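Local coordinates for protein L-lysine 6-oxidase (Marinomonas mediterranea, PDB 3WEU) that oxidises the side-chain amino group of L-lysine with a cysteine tryptophylquinone cofactor, releasing ammonium and hydrogen peroxide, the latter responsible for its antibacterial activity, at residues Phe63-Ala68 against Lys81-Thr86; Gln608-Ala613 against Phe645-Arg650. All blocks are in the same frame, centred on the assembly; numbering follows the deposited sequence.

Interaction 1: residues Phe63-Ala68 against Lys81-Thr86; sequences FKVFGA and KNIEWT
Trp85 sets the outer corner of its indole (CZ2, CH2, CZ3) against the backbone and CB atoms of Phe63-Val65, and the whole contact is arranged round that approach. The two strands are too far apart to pair: the CA atoms of Phe63 and Trp85 stand 9.5 Å from each other, and the strand directions differ by 131°. Side chains span the distance instead, as they do between facing β layers in general. Chi1 of -58° sets Trp85 CG anti to the carbonyl carbon, beside the backbone N; the six-membered ring reaches across the gap. CH2, the leading atom, comes within 4.0 Å of Val65 CB, while the neighbouring CZ3 lies 4.0 Å from Phe63 CB. On the other side of CH2, CZ2 approaches Phe63 O at 3.9 Å, a contact oblique to the ring. The carbonyl carbon of Lys64 meets the ring edge near its plane. Val65 and the indole cross obliquely, and CG1 of the valine lies 4.2 Å from both CH2 and CZ2. The same methyl also looks to Ile83, whose CD1 is a looser neighbour at 4.4 Å. Ile83 has a second task, since its CG2 methyl covers one face of the indole, 3.3 Å above the plane and displaced toward the rim. The polar end of the ring is satisfied separately, NE1 bonding to Gly191 O. Phe63 touches with CB, whereas its phenyl ring leads away to Val5, Pro7 and Val195. Cys228 of strand 223-232 adds to the filling beside Val65, Ile83 and Trp85. Inward apolar residues at every second position on each strand, meeting between facing β layers, are characteristic of a β-sandwich-like core, consistent with the E-set assignment of this N-terminal region.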
ATOM      1  N   PHE A  63     -14.930 -24.982 -36.037  1.00 17.07           N
ATOM      2  CA  PHE A  63     -15.598 -26.229 -35.780  1.00 16.73           C
ATOM      3  C   PHE A  63     -16.269 -26.700 -37.061  1.00 17.65           C
ATOM      4  O   PHE A  63     -16.770 -25.871 -37.857  1.00 19.20           O
ATOM      5  CB  PHE A  63     -16.705 -26.092 -34.732  1.00 16.20           C
ATOM      6  CG  PHE A  63     -16.253 -25.794 -33.330  1.00 15.74           C
ATOM      7  CD1 PHE A  63     -16.004 -24.531 -32.947  1.00 15.97           C
ATOM      8  CD2 PHE A  63     -16.237 -26.806 -32.355  1.00 16.18           C
ATOM      9  CE1 PHE A  63     -15.634 -24.237 -31.644  1.00 16.86           C
ATOM     10  CE2 PHE A  63     -15.899 -26.519 -31.024  1.00 17.08           C
ATOM     11  CZ  PHE A  63     -15.601 -25.230 -30.656  1.00 16.86           C
ATOM     12  N   LYS A  64     -16.285 -28.005 -37.239  1.00 17.00           N
ATOM     13  CA  LYS A  64     -16.835 -28.700 -38.431  1.00 19.02           C
ATOM     14  C   LYS A  64     -17.822 -29.741 -37.915  1.00 20.95           C
ATOM     15  O   LYS A  64     -17.698 -30.232 -36.772  1.00 19.00           O
ATOM     16  CB  LYS A  64     -15.762 -29.356 -39.186  1.00 19.16           C
ATOM     17  CG  LYS A  64     -14.774 -28.345 -39.765  1.00 20.13           C
ATOM     18  CD  LYS A  64     -13.731 -29.041 -40.649  1.00 21.05           C
ATOM     19  CE  LYS A  64     -12.614 -28.068 -40.995  1.00 21.74           C
ATOM     20  NZ  LYS A  64     -11.581 -28.728 -41.860  1.00 21.44           N
ATOM     21  N   VAL A  65     -18.848 -30.005 -38.715  1.00 20.77           N
ATOM     22  CA  VAL A  65     -19.864 -30.994 -38.345  1.00 19.40           C
ATOM     23  C   VAL A  65     -19.846 -32.040 -39.436  1.00 19.77           C
ATOM     24  O   VAL A  65     -19.624 -31.738 -40.634  1.00 20.12           O
ATOM     25  CB  VAL A  65     -21.245 -30.344 -38.103  1.00 20.63           C
ATOM     26  CG1 VAL A  65     -21.644 -29.532 -39.322  1.00 20.95           C
ATOM     27  CG2 VAL A  65     -22.319 -31.377 -37.756  1.00 20.76           C
ATOM     28  N   PHE A  66     -20.032 -33.296 -39.014  1.00 19.36           N
ATOM     29  CA  PHE A  66     -19.885 -34.434 -39.903  1.00 19.27           C
ATOM     30  C   PHE A  66     -21.086 -35.340 -39.823  1.00 21.15           C
ATOM     31  O   PHE A  66     -21.636 -35.515 -38.742  1.00 21.20           O
ATOM     32  CB  PHE A  66     -18.656 -35.247 -39.477  1.00 20.70           C
ATOM     33  CG  PHE A  66     -17.383 -34.493 -39.629  1.00 19.99           C
ATOM     34  CD1 PHE A  66     -16.991 -33.598 -38.671  1.00 20.12           C
ATOM     35  CD2 PHE A  66     -16.626 -34.606 -40.778  1.00 21.32           C
ATOM     36  CE1 PHE A  66     -15.801 -32.884 -38.821  1.00 21.52           C
ATOM     37  CE2 PHE A  66     -15.444 -33.873 -40.930  1.00 23.79           C
ATOM     38  CZ  PHE A  66     -15.082 -32.979 -39.956  1.00 22.19           C
ATOM     39  N   GLY A  67     -21.450 -35.954 -40.949  1.00 23.03           N
ATOM     40  CA  GLY A  67     -22.578 -36.864 -40.989  1.00 25.71           C
ATOM     41  C   GLY A  67     -22.191 -38.267 -40.565  1.00 33.01           C
ATOM     42  O   GLY A  67     -21.056 -38.518 -40.077  1.00 34.55           O
ATOM     43  N   ALA A  68     -23.155 -39.177 -40.728  1.00 36.80           N
ATOM     44  CA  ALA A  68     -23.132 -40.496 -40.062  1.00 38.97           C
ATOM     45  C   ALA A  68     -21.993 -41.328 -40.620  1.00 40.52           C
ATOM     46  O   ALA A  68     -21.398 -42.124 -39.892  1.00 41.20           O
ATOM     47  CB  ALA A  68     -24.445 -41.230 -40.262  1.00 41.65           C
ATOM     48  N   LYS A  81     -30.054 -27.439 -45.781  1.00 23.79           N
ATOM     49  CA  LYS A  81     -30.518 -26.123 -46.003  1.00 24.74           C
ATOM     50  C   LYS A  81     -30.004 -25.139 -44.984  1.00 22.54           C
ATOM     51  O   LYS A  81     -29.915 -23.986 -45.279  1.00 22.65           O
ATOM     52  CB  LYS A  81     -32.064 -26.140 -46.140  1.00 29.30           C
ATOM     53  CG  LYS A  81     -32.867 -25.819 -44.914  1.00 31.67           C
ATOM     54  CD  LYS A  81     -34.383 -26.063 -45.169  1.00 32.67           C
ATOM     55  CE  LYS A  81     -35.155 -24.818 -45.364  1.00 28.38           C
ATOM     56  NZ  LYS A  81     -36.630 -25.101 -45.563  1.00 23.89           N
ATOM     57  N   ASN A  82     -29.654 -25.545 -43.761  1.00 21.34           N
ATOM     58  CA  ASN A  82     -29.002 -24.579 -42.861  1.00 21.02           C
ATOM     59  C   ASN A  82     -28.193 -25.317 -41.842  1.00 20.17           C
ATOM     60  O   ASN A  82     -28.439 -26.471 -41.623  1.00 22.12           O
ATOM     61  CB  ASN A  82     -30.005 -23.723 -42.103  1.00 22.07           C
ATOM     62  CG  ASN A  82     -29.390 -22.391 -41.646  1.00 27.03           C
ATOM     63  OD1 ASN A  82     -28.270 -21.993 -42.015  1.00 23.36           O
ATOM     64  ND2 ASN A  82     -30.132 -21.706 -40.834  1.00 32.85           N
ATOM     65  N   ILE A  83     -27.288 -24.590 -41.201  1.00 20.69           N
ATOM     66  CA  ILE A  83     -26.469 -25.104 -40.123  1.00 19.65           C
ATOM     67  C   ILE A  83     -26.384 -23.924 -39.172  1.00 20.31           C
ATOM     68  O   ILE A  83     -25.856 -22.914 -39.524  1.00 21.20           O
ATOM     69  CB  ILE A  83     -25.060 -25.527 -40.612  1.00 19.83           C
ATOM     70  CG1 ILE A  83     -25.176 -26.693 -41.611  1.00 20.72           C
ATOM     71  CG2 ILE A  83     -24.208 -25.864 -39.399  1.00 19.56           C
ATOM     72  CD1 ILE A  83     -23.834 -27.133 -42.281  1.00 23.32           C
ATOM     73  N   GLU A  84     -26.893 -24.104 -37.963  1.00 18.67           N
ATOM     74  CA  GLU A  84     -26.962 -23.031 -37.004  1.00 21.45           C
ATOM     75  C   GLU A  84     -26.195 -23.462 -35.790  1.00 20.52           C
ATOM     76  O   GLU A  84     -26.456 -24.513 -35.222  1.00 21.93           O
ATOM     77  CB  GLU A  84     -28.376 -22.726 -36.596  1.00 22.30           C
ATOM     78  CG  GLU A  84     -28.427 -21.437 -35.809  1.00 26.26           C
ATOM     79  CD  GLU A  84     -29.863 -20.948 -35.600  1.00 32.10           C
ATOM     80  OE1 GLU A  84     -30.794 -21.782 -35.546  1.00 32.99           O
ATOM     81  OE2 GLU A  84     -30.017 -19.726 -35.516  1.00 32.03           O
ATOM     82  N   TRP A  85     -25.269 -22.617 -35.402  1.00 20.05           N
ATOM     83  CA  TRP A  85     -24.423 -22.915 -34.284  1.00 20.34           C
ATOM     84  C   TRP A  85     -24.848 -21.985 -33.188  1.00 19.82           C
ATOM     85  O   TRP A  85     -25.005 -20.806 -33.433  1.00 22.69           O
ATOM     86  CB  TRP A  85     -22.966 -22.578 -34.691  1.00 20.31           C
ATOM     87  CG  TRP A  85     -22.427 -23.272 -35.888  1.00 18.81           C
ATOM     88  CD1 TRP A  85     -22.417 -22.833 -37.181  1.00 19.59           C
ATOM     89  CD2 TRP A  85     -21.741 -24.501 -35.878  1.00 20.81           C
ATOM     90  NE1 TRP A  85     -21.778 -23.736 -37.989  1.00 21.74           N
ATOM     91  CE2 TRP A  85     -21.323 -24.765 -37.204  1.00 19.78           C
ATOM     92  CE3 TRP A  85     -21.390 -25.394 -34.858  1.00 18.22           C
ATOM     93  CZ2 TRP A  85     -20.623 -25.909 -37.550  1.00 18.53           C
ATOM     94  CZ3 TRP A  85     -20.685 -26.495 -35.197  1.00 20.68           C
ATOM     95  CH2 TRP A  85     -20.298 -26.759 -36.535  1.00 19.92           C
ATOM     96  N   THR A  86     -24.993 -22.498 -31.964  1.00 20.28           N
ATOM     97  CA  THR A  86     -25.323 -21.716 -30.834  1.00 20.08           C
ATOM     98  C   THR A  86     -24.268 -21.965 -29.793  1.00 19.62           C
ATOM     99  O   THR A  86     -24.022 -23.095 -29.379  1.00 19.65           O
ATOM    100  CB  THR A  86     -26.729 -22.096 -30.313  1.00 20.95           C
ATOM    101  OG1 THR A  86     -27.670 -21.746 -31.336  1.00 21.51           O
ATOM    102  CG2 THR A  86     -27.044 -21.365 -29.132  1.00 22.30           C
TER

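Interaction 2: residues Gln608-Ala613 against Phe645-Arg650; sequences QQINYA and FTETER
Tyr612 and Glu647 bring their backbones nearest, CA to CA 8.2 Å, where two separate two-stranded antiparallel ribbons meet: strand 609-611 pairs with 588-590, and strand 645-648 with 631-634. A backbone hydrogen bond between Glu647 and Leu590 also joins the two ribbons, but between the segments themselves the junction is made by side chains, the main-chain carbonyl of Tyr612 and a water. Just beyond their strands, both segments turn into loops, and the loop carbonyl of Tyr612 becomes the acceptor on which the contact rests. CB of Tyr612 points away from the opposing segment, while those of Glu647 and Arg650 point toward it. Arg650 has CG anti to its backbone N (chi1 -158°) and an extended chain to NE, which carries the guanidinium across. Its NH2 donates to Tyr612 O at 3.0 Å, with an N-H...O angle of 151°; the donor sits above the carbonyl plane. NH2 also bonds to Arg614 O, so one nitrogen serves two backbone acceptors of the same loop, while Phe655 offers a cation-pi partner to the group. Glu647, buried and extended beyond CG, brings its carboxylate beside the guanidinium, though NE to OE2 is a long salt bridge at 3.7 Å. The other oxygen, OE1, has its ionic partner in Arg614 and lies 4.3 Å from Ile610 CD1. Two arginines thus lie near a buried acid, one of them only at long range, which would be expected to stabilise its charged form. Glu647 OE2 approaches the Tyr612 ring, anchored through OH to Ala630 O, obliquely, 4.2 Å from CD1. One water links the three groups: it accepts from Arg650 NE at 2.8 Å and donates both to Tyr612 O and, at 2.7 Å, to Glu647 OE2.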
ATOM      1  N   GLN A 608      21.447 -14.513 -26.563  1.00 13.74           N
ATOM      2  CA  GLN A 608      21.770 -14.559 -25.162  1.00 12.96           C
ATOM      3  C   GLN A 608      20.547 -15.077 -24.403  1.00 12.04           C
ATOM      4  O   GLN A 608      19.425 -14.634 -24.733  1.00 12.20           O
ATOM      5  CB  GLN A 608      22.061 -13.144 -24.666  1.00 12.86           C
ATOM      6  CG  GLN A 608      22.552 -13.137 -23.221  1.00 12.96           C
ATOM      7  CD  GLN A 608      22.963 -11.797 -22.709  1.00 15.01           C
ATOM      8  OE1 GLN A 608      23.121 -10.840 -23.466  1.00 13.85           O
ATOM      9  NE2 GLN A 608      23.104 -11.714 -21.390  1.00 16.65           N
ATOM     10  N   GLN A 609      20.715 -15.968 -23.406  1.00 11.37           N
ATOM     11  CA  GLN A 609      19.596 -16.436 -22.645  1.00 11.77           C
ATOM     12  C   GLN A 609      19.258 -15.457 -21.562  1.00 12.51           C
ATOM     13  O   GLN A 609      20.117 -15.085 -20.813  1.00 15.61           O
ATOM     14  CB  GLN A 609      19.841 -17.803 -22.030  1.00 11.43           C
ATOM     15  CG  GLN A 609      18.556 -18.439 -21.516  1.00 12.72           C
ATOM     16  CD  GLN A 609      18.842 -19.633 -20.639  1.00 12.36           C
ATOM     17  OE1 GLN A 609      19.413 -19.487 -19.536  1.00 13.38           O
ATOM     18  NE2 GLN A 609      18.555 -20.830 -21.160  1.00 12.82           N
ATOM     19  N   ILE A 610      18.037 -15.026 -21.473  1.00 13.79           N
ATOM     20  CA  ILE A 610      17.663 -14.034 -20.476  1.00 14.27           C
ATOM     21  C   ILE A 610      16.291 -14.333 -19.982  1.00 13.67           C
ATOM     22  O   ILE A 610      15.597 -15.180 -20.484  1.00 11.74           O
ATOM     23  CB  ILE A 610      17.668 -12.578 -21.053  1.00 18.66           C
ATOM     24  CG1 ILE A 610      16.505 -12.250 -21.944  1.00 20.24           C
ATOM     25  CG2 ILE A 610      18.979 -12.252 -21.691  1.00 26.09           C
ATOM     26  CD1 ILE A 610      16.211 -13.152 -23.058  1.00 21.96           C
ATOM     27  N   ASN A 611      15.878 -13.614 -18.957  1.00 13.79           N
ATOM     28  CA  ASN A 611      14.544 -13.861 -18.409  1.00 13.56           C
ATOM     29  C   ASN A 611      13.412 -13.375 -19.328  1.00 13.65           C
ATOM     30  O   ASN A 611      13.335 -12.187 -19.785  1.00 14.12           O
ATOM     31  CB  ASN A 611      14.396 -13.249 -17.022  1.00 13.63           C
ATOM     32  CG  ASN A 611      12.990 -13.495 -16.443  1.00 16.14           C
ATOM     33  OD1 ASN A 611      12.109 -12.635 -16.449  1.00 15.89           O
ATOM     34  ND2 ASN A 611      12.800 -14.681 -15.914  1.00 17.81           N
ATOM     35  N   TYR A 612      12.505 -14.295 -19.599  1.00 12.88           N
ATOM     36  CA  TYR A 612      11.397 -14.028 -20.510  1.00 13.37           C
ATOM     37  C   TYR A 612      10.531 -12.803 -20.091  1.00 13.96           C
ATOM     38  O   TYR A 612      10.015 -12.064 -20.921  1.00 13.66           O
ATOM     39  CB  TYR A 612      10.490 -15.267 -20.575  1.00 12.81           C
ATOM     40  CG  TYR A 612       9.199 -15.097 -21.347  1.00 11.66           C
ATOM     41  CD1 TYR A 612       9.201 -15.081 -22.743  1.00 12.33           C
ATOM     42  CD2 TYR A 612       7.991 -14.940 -20.706  1.00 12.33           C
ATOM     43  CE1 TYR A 612       8.054 -14.929 -23.467  1.00 11.58           C
ATOM     44  CE2 TYR A 612       6.844 -14.807 -21.417  1.00 12.90           C
ATOM     45  CZ  TYR A 612       6.886 -14.773 -22.804  1.00 12.23           C
ATOM     46  OH  TYR A 612       5.761 -14.589 -23.519  1.00 13.75           O
ATOM     47  N   ALA A 613      10.265 -12.708 -18.793  1.00 13.69           N
ATOM     48  CA  ALA A 613       9.383 -11.656 -18.287  1.00 14.40           C
ATOM     49  C   ALA A 613      10.133 -10.436 -17.787  1.00 14.67           C
ATOM     50  O   ALA A 613       9.549  -9.676 -17.046  1.00 18.05           O
ATOM     51  CB  ALA A 613       8.541 -12.215 -17.153  1.00 13.49           C
ATOM     52  N   PHE A 645      14.985 -21.581 -31.514  1.00 11.81           N
ATOM     53  CA  PHE A 645      13.891 -20.805 -30.990  1.00 11.31           C
ATOM     54  C   PHE A 645      14.400 -19.569 -30.273  1.00 11.92           C
ATOM     55  O   PHE A 645      15.295 -19.641 -29.392  1.00 12.63           O
ATOM     56  CB  PHE A 645      13.116 -21.610 -29.944  1.00 12.20           C
ATOM     57  CG  PHE A 645      12.181 -22.636 -30.484  1.00 12.93           C
ATOM     58  CD1 PHE A 645      12.606 -23.884 -30.867  1.00 13.01           C
ATOM     59  CD2 PHE A 645      10.845 -22.329 -30.622  1.00 13.84           C
ATOM     60  CE1 PHE A 645      11.688 -24.829 -31.358  1.00 14.27           C
ATOM     61  CE2 PHE A 645       9.936 -23.258 -31.081  1.00 13.06           C
ATOM     62  CZ  PHE A 645      10.354 -24.515 -31.412  1.00 14.77           C
ATOM     63  N   THR A 646      13.854 -18.438 -30.608  1.00 11.12           N
ATOM     64  CA  THR A 646      14.133 -17.235 -29.917  1.00 11.29           C
ATOM     65  C   THR A 646      12.860 -16.447 -29.672  1.00 11.46           C
ATOM     66  O   THR A 646      11.780 -16.692 -30.267  1.00 11.75           O
ATOM     67  CB  THR A 646      15.064 -16.242 -30.721  1.00 11.72           C
ATOM     68  OG1 THR A 646      14.345 -15.680 -31.805  1.00 13.34           O
ATOM     69  CG2 THR A 646      16.283 -16.925 -31.307  1.00 12.45           C
ATOM     70  N   GLU A 647      12.999 -15.417 -28.829  1.00 12.24           N
ATOM     71  CA  GLU A 647      11.969 -14.387 -28.712  1.00 12.18           C
ATOM     72  C   GLU A 647      11.755 -13.763 -30.090  1.00 13.49           C
ATOM     73  O   GLU A 647      12.713 -13.532 -30.849  1.00 13.58           O
ATOM     74  CB  GLU A 647      12.458 -13.207 -27.824  1.00 13.33           C
ATOM     75  CG  GLU A 647      12.385 -13.529 -26.344  1.00 13.96           C
ATOM     76  CD  GLU A 647      12.598 -12.348 -25.449  1.00 15.82           C
ATOM     77  OE1 GLU A 647      13.357 -11.461 -25.848  1.00 16.21           O
ATOM     78  OE2 GLU A 647      11.977 -12.334 -24.384  1.00 15.30           O
ATOM     79  N   THR A 648      10.508 -13.445 -30.380  1.00 14.20           N
ATOM     80  CA  THR A 648      10.119 -12.612 -31.534  1.00 14.49           C
ATOM     81  C   THR A 648       8.986 -11.683 -31.013  1.00 13.67           C
ATOM     82  O   THR A 648       8.210 -12.085 -30.103  1.00 13.06           O
ATOM     83  CB  THR A 648       9.575 -13.487 -32.717  1.00 15.37           C
ATOM     84  OG1 THR A 648       8.414 -14.236 -32.322  1.00 14.60           O
ATOM     85  CG2 THR A 648      10.651 -14.498 -33.234  1.00 17.20           C
ATOM     86  N   GLU A 649       8.860 -10.507 -31.628  1.00 12.66           N
ATOM     87  CA  GLU A 649       7.710  -9.639 -31.457  1.00 14.91           C
ATOM     88  C   GLU A 649       7.507  -9.113 -30.016  1.00 15.09           C
ATOM     89  O   GLU A 649       6.404  -8.663 -29.644  1.00 15.43           O
ATOM     90  CB  GLU A 649       6.438 -10.295 -31.969  1.00 16.14           C
ATOM     91  CG  GLU A 649       6.482 -10.652 -33.446  1.00 18.05           C
ATOM     92  CD  GLU A 649       5.128 -11.100 -33.957  1.00 17.25           C
ATOM     93  OE1 GLU A 649       4.219 -10.223 -34.047  1.00 17.08           O
ATOM     94  OE2 GLU A 649       4.971 -12.328 -34.253  1.00 17.45           O
ATOM     95  N   ARG A 650       8.595  -9.022 -29.256  1.00 14.92           N
ATOM     96  CA  ARG A 650       8.509  -8.388 -27.908  1.00 14.22           C
ATOM     97  C   ARG A 650       8.321  -6.902 -28.120  1.00 14.42           C
ATOM     98  O   ARG A 650       8.921  -6.350 -29.022  1.00 15.39           O
ATOM     99  CB  ARG A 650       9.800  -8.626 -27.105  1.00 15.41           C
ATOM    100  CG  ARG A 650       9.565  -8.495 -25.604  1.00 15.39           C
ATOM    101  CD  ARG A 650      10.806  -8.633 -24.758  1.00 15.71           C
ATOM    102  NE  ARG A 650      10.484  -9.136 -23.420  1.00 16.41           N
ATOM    103  CZ  ARG A 650      10.623  -8.478 -22.259  1.00 15.93           C
ATOM    104  NH1 ARG A 650      11.164  -7.280 -22.171  1.00 16.57           N
ATOM    105  NH2 ARG A 650      10.235  -9.070 -21.159  1.00 17.19           N
TER
HETATM  106  O   HOH W   1       9.419 -11.717 -23.651  1.00 13.88           O

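Overall arrangement
From the N terminus, interaction 1 comes first and closes a short loop: twelve residues separate its two segments, on strands 58-66 and 80-91, which belong to the same large mixed sheet. The chain then runs on for more than five hundred residues, past the cofactor residues Cys516 and Trp581, before interaction 2 closes a longer excursion of 31 residues that includes helix 619-625 and strand 631-634. The two closures follow in series, neither nested nor crossed, with centres 42 Å apart and nearest atoms about 24 Å apart. Glu649 of interaction 2 nevertheless bonds to Phe49 and Lys50, connecting this late region with the chain shortly before strand 58-66.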